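Local coordinates for probable phenazine-specific methyltransferase (Pseudomonas aeruginosa, PDB 2IP2) that transfers a methyl group from S-adenosyl-L-methionine to phenazine-1-carboxylate, giving 5-methylphenazine-1-carboxylate on the route to the virulence pigment pyocyanin, at the interface of chains A and B. Sequence-based numbering; all coordinates share one arbitrary frame. Chains: chain A/B, Probable phenazine-specific methyltransferase.

Contact 1: the interface of chains A and B. Residues chain A 13, 17, 20-21, 68; chain B 283, 286-287.
B:Leu286 reaches into the groove between A:Thr17, A:Trp20 and A:Lys21, and chain A hides 58 Å² of it. With CG anti to the backbone N (chi1 -175°), the two methyls are directed at helix 6-30 of chain A. Beyond CB, the first atom to meet chain A is CG, 4.2 Å from CE3 on the rim of the A:Trp20 indole. One branch, CD1, packs 3.9 Å from CB of A:Trp20, at the root of that side chain. The other, CD2, lies 3.8 Å from CG of A:Lys21 and also abuts CB and OG1 of A:Thr17. The methylene stem of A:Lys21 thus serves as apolar wall, while its CE sits 3.5 Å above the plane of the A:Phe68 ring, over the centre.

A:Thr17 brings a hydroxyl to this apolar surface. OG1 bonds back to O of A:Ile13, one turn earlier, at 2.7 Å, with the donor tilted 33° from the carbonyl plane; this fixes the chi1 rotation and leaves OG1 beside the methyl CE of B:Met283. Next to it, the indoles meet edge to face: the benzo edge of A:Trp20 (CZ3 and CH2) points, nearly perpendicular, onto the CZ3 margin of one face of B:Trp287, CH2 3.9 Å from CZ3. CZ2 of B:Trp287 touches CG2 of A:Ile13.

The patch joins helix 6-30 of the dimerisation region in chain A to helix 282-295 of the methyltransferase domain in chain B.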
# COMPACT_ATOMS: atom_id res chain seq x y z
N ILE A 13 0.87 2.32 -11.03
CA ILE A 13 0.73 0.91 -10.62
C ILE A 13 1.45 0.66 -9.25
O ILE A 13 0.97 -0.10 -8.38
CB ILE A 13 1.36 -0.04 -11.71
CG1 ILE A 13 0.51 -0.13 -12.97
CG2 ILE A 13 1.53 -1.46 -11.16
CD1 ILE A 13 -0.98 -0.03 -12.79
N THR A 17 -0.81 -0.81 -6.24
CA THR A 17 -0.52 -2.19 -5.76
C THR A 17 0.21 -2.20 -4.42
O THR A 17 0.47 -3.29 -3.79
CB THR A 17 0.30 -3.01 -6.76
OG1 THR A 17 1.56 -2.35 -6.98
CG2 THR A 17 -0.43 -3.19 -8.16
N TRP A 20 -1.00 -4.33 -1.60
CA TRP A 20 -0.70 -5.79 -1.48
C TRP A 20 0.59 -6.04 -0.67
O TRP A 20 0.73 -7.06 0.06
CB TRP A 20 -0.60 -6.41 -2.90
CG TRP A 20 -1.79 -6.09 -3.82
CD1 TRP A 20 -3.06 -5.67 -3.45
CD2 TRP A 20 -1.82 -6.24 -5.23
NE1 TRP A 20 -3.84 -5.55 -4.56
CE2 TRP A 20 -3.12 -5.87 -5.67
CE3 TRP A 20 -0.85 -6.61 -6.18
CZ2 TRP A 20 -3.51 -5.91 -7.06
CZ3 TRP A 20 -1.23 -6.66 -7.57
CH2 TRP A 20 -2.55 -6.26 -7.99
N LYS A 21 1.59 -5.14 -0.83
CA LYS A 21 2.79 -5.24 -0.03
C LYS A 21 2.43 -5.10 1.46
O LYS A 21 3.00 -5.81 2.28
CB LYS A 21 3.84 -4.17 -0.40
CG LYS A 21 4.37 -4.35 -1.82
CD LYS A 21 5.06 -3.06 -2.46
CE LYS A 21 6.23 -2.66 -1.56
NZ LYS A 21 6.78 -1.35 -2.02
N PHE A 68 11.94 -7.00 -1.67
CA PHE A 68 11.74 -5.70 -1.09
C PHE A 68 12.58 -5.50 0.18
O PHE A 68 12.32 -4.63 1.02
CB PHE A 68 10.21 -5.46 -0.86
CG PHE A 68 9.44 -5.06 -2.12
CD1 PHE A 68 9.61 -3.78 -2.69
CD2 PHE A 68 8.48 -5.92 -2.69
CE1 PHE A 68 8.90 -3.39 -3.82
CE2 PHE A 68 7.75 -5.54 -3.82
CZ PHE A 68 7.97 -4.27 -4.40
N MET B 283 8.73 -5.82 -8.38
CA MET B 283 7.38 -5.80 -8.97
C MET B 283 6.98 -7.12 -9.61
O MET B 283 5.79 -7.54 -9.53
CB MET B 283 7.19 -4.58 -9.92
CG MET B 283 7.04 -3.22 -9.16
SD MET B 283 5.67 -3.23 -7.96
CE MET B 283 4.35 -3.44 -9.07
N LEU B 286 5.83 -9.27 -6.88
CA LEU B 286 4.53 -8.81 -6.33
C LEU B 286 3.37 -9.33 -7.22
O LEU B 286 2.36 -9.85 -6.69
CB LEU B 286 4.52 -7.25 -6.24
CG LEU B 286 3.27 -6.63 -5.58
CD1 LEU B 286 2.95 -7.28 -4.25
CD2 LEU B 286 3.28 -5.08 -5.40
N TRP B 287 3.46 -9.12 -8.54
CA TRP B 287 2.50 -9.73 -9.47
C TRP B 287 2.36 -11.26 -9.24
O TRP B 287 1.25 -11.84 -9.35
CB TRP B 287 2.90 -9.44 -10.93
CG TRP B 287 2.67 -7.96 -11.33
CD1 TRP B 287 3.61 -7.05 -11.67
CD2 TRP B 287 1.40 -7.32 -11.44
NE1 TRP B 287 3.01 -5.83 -11.96
CE2 TRP B 287 1.65 -5.98 -11.84
CE3 TRP B 287 0.09 -7.73 -11.26
CZ2 TRP B 287 0.61 -5.04 -12.03
CZ3 TRP B 287 -0.96 -6.80 -11.45
CH2 TRP B 287 -0.69 -5.48 -11.85

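Contact 2: the interface of chains A and B. Residues chain A 283, 286-287, 324; chain B 13, 17.
B:Ile13 lies at the apolar centre, touched by A:Met283, A:Trp287 and A:Met324, and hides 47 Å² against chain A. Its two branches serve different partners. CG2, anti to the backbone N (chi1 -73° for the CG1 branch), meets the methyl CE of A:Met283 at 3.9 Å and, slightly farther away, CZ2 on the benzo rim of A:Trp287. The indole and the isoleucine cross at about a right angle, and CG2 touches the ring at CZ2, obliquely at its rim and not over its centre. The longer branch turns toward A:Met324: CD1 comes to 3.6 Å from its CE, and CG1 lies just behind. A:Met324, in a loop, is bent at both chi2 and chi3, and its terminal methyl does the touching.

Away from this centre, A:Met283 links the isoleucine to the threonine one turn on. Its chain is also folded at chi2 and chi3, and CE rests over the gap between CG2 of B:Ile13 and OG1 of B:Thr17, 3.5 Å from the latter. A:Leu286 reaches the same threonine with CD2, 3.9 Å from CB.

The polar rim is the hydroxyl of B:Thr17. OG1 donates to O of B:Ile13 at 2.8 Å, approaching the carbonyl at 140° and tilted from its plane; this uses the hydroxyl's hydrogen within its own helix, and methyl groups of chain A pack beside the oxygen.

Here helix 6-31 of chain B, in the N-terminal dimerisation region, lies against helix 282-295 and the loop between strands 314-322 and 326-333 of the methyltransferase domain of chain A.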
# COMPACT_ATOMS: atom_id res chain seq x y z
N MET A 283 4.86 11.73 3.99
CA MET A 283 4.43 10.91 5.13
C MET A 283 3.63 11.67 6.22
O MET A 283 2.74 11.12 6.82
CB MET A 283 5.60 10.17 5.78
CG MET A 283 6.09 8.99 4.97
SD MET A 283 4.79 7.76 4.56
CE MET A 283 4.19 7.34 6.16
N LEU A 286 0.07 11.90 4.90
CA LEU A 286 -0.57 10.58 4.98
C LEU A 286 -1.04 10.32 6.43
O LEU A 286 -2.19 9.84 6.67
CB LEU A 286 0.42 9.51 4.55
CG LEU A 286 -0.13 8.05 4.52
CD1 LEU A 286 -1.32 8.03 3.61
CD2 LEU A 286 0.93 7.16 3.95
N TRP A 287 -0.17 10.58 7.40
CA TRP A 287 -0.62 10.51 8.83
C TRP A 287 -1.85 11.39 9.11
O TRP A 287 -2.77 11.01 9.88
CB TRP A 287 0.51 10.89 9.78
CG TRP A 287 1.56 9.83 9.97
CD1 TRP A 287 2.90 9.92 9.62
CD2 TRP A 287 1.37 8.51 10.50
NE1 TRP A 287 3.53 8.73 9.94
CE2 TRP A 287 2.63 7.86 10.49
CE3 TRP A 287 0.26 7.83 11.02
CZ2 TRP A 287 2.81 6.54 10.98
CZ3 TRP A 287 0.45 6.53 11.55
CH2 TRP A 287 1.70 5.92 11.52
N MET A 324 9.35 9.08 13.11
CA MET A 324 7.97 8.84 12.73
C MET A 324 7.17 10.11 12.63
O MET A 324 6.08 10.23 13.22
CB MET A 324 7.32 7.86 13.69
CG MET A 324 8.32 6.80 14.13
SD MET A 324 7.53 5.23 14.39
CE MET A 324 6.01 5.45 13.40
N ILE B 13 7.68 1.66 7.68
CA ILE B 13 6.44 2.35 7.86
C ILE B 13 5.85 2.70 6.50
O ILE B 13 4.63 2.67 6.34
CB ILE B 13 6.63 3.61 8.76
CG1 ILE B 13 6.83 3.18 10.20
CG2 ILE B 13 5.45 4.56 8.60
CD1 ILE B 13 5.51 2.87 10.93
N THR B 17 2.08 1.46 5.58
CA THR B 17 1.04 2.42 5.31
C THR B 17 0.77 2.63 3.84
O THR B 17 -0.11 3.41 3.51
CB THR B 17 1.37 3.78 5.95
OG1 THR B 17 2.58 4.28 5.39
CG2 THR B 17 1.46 3.69 7.50

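Contact 1 and contact 2 are twins across the two-fold axis of the homodimer, with their C-alpha centres about 18 Å apart. Contact 1 sets A:Ile13 and A:Thr17 against B:Met283, B:Leu286 and B:Trp287; contact 2 exchanges the chains. Contact 1 extends farther along the N-terminal helix, to A:Trp20 and A:Lys21, and adds A:Phe68 from the loop after helix 55-67, whereas contact 2 adds A:Met324. Each subunit therefore gives its N-terminal helix to one patch and helix 282-295 to the other. This reciprocal exchange ties the dimerisation region of each chain to its partner's catalytic domain, in keeping with the dimer found in solution.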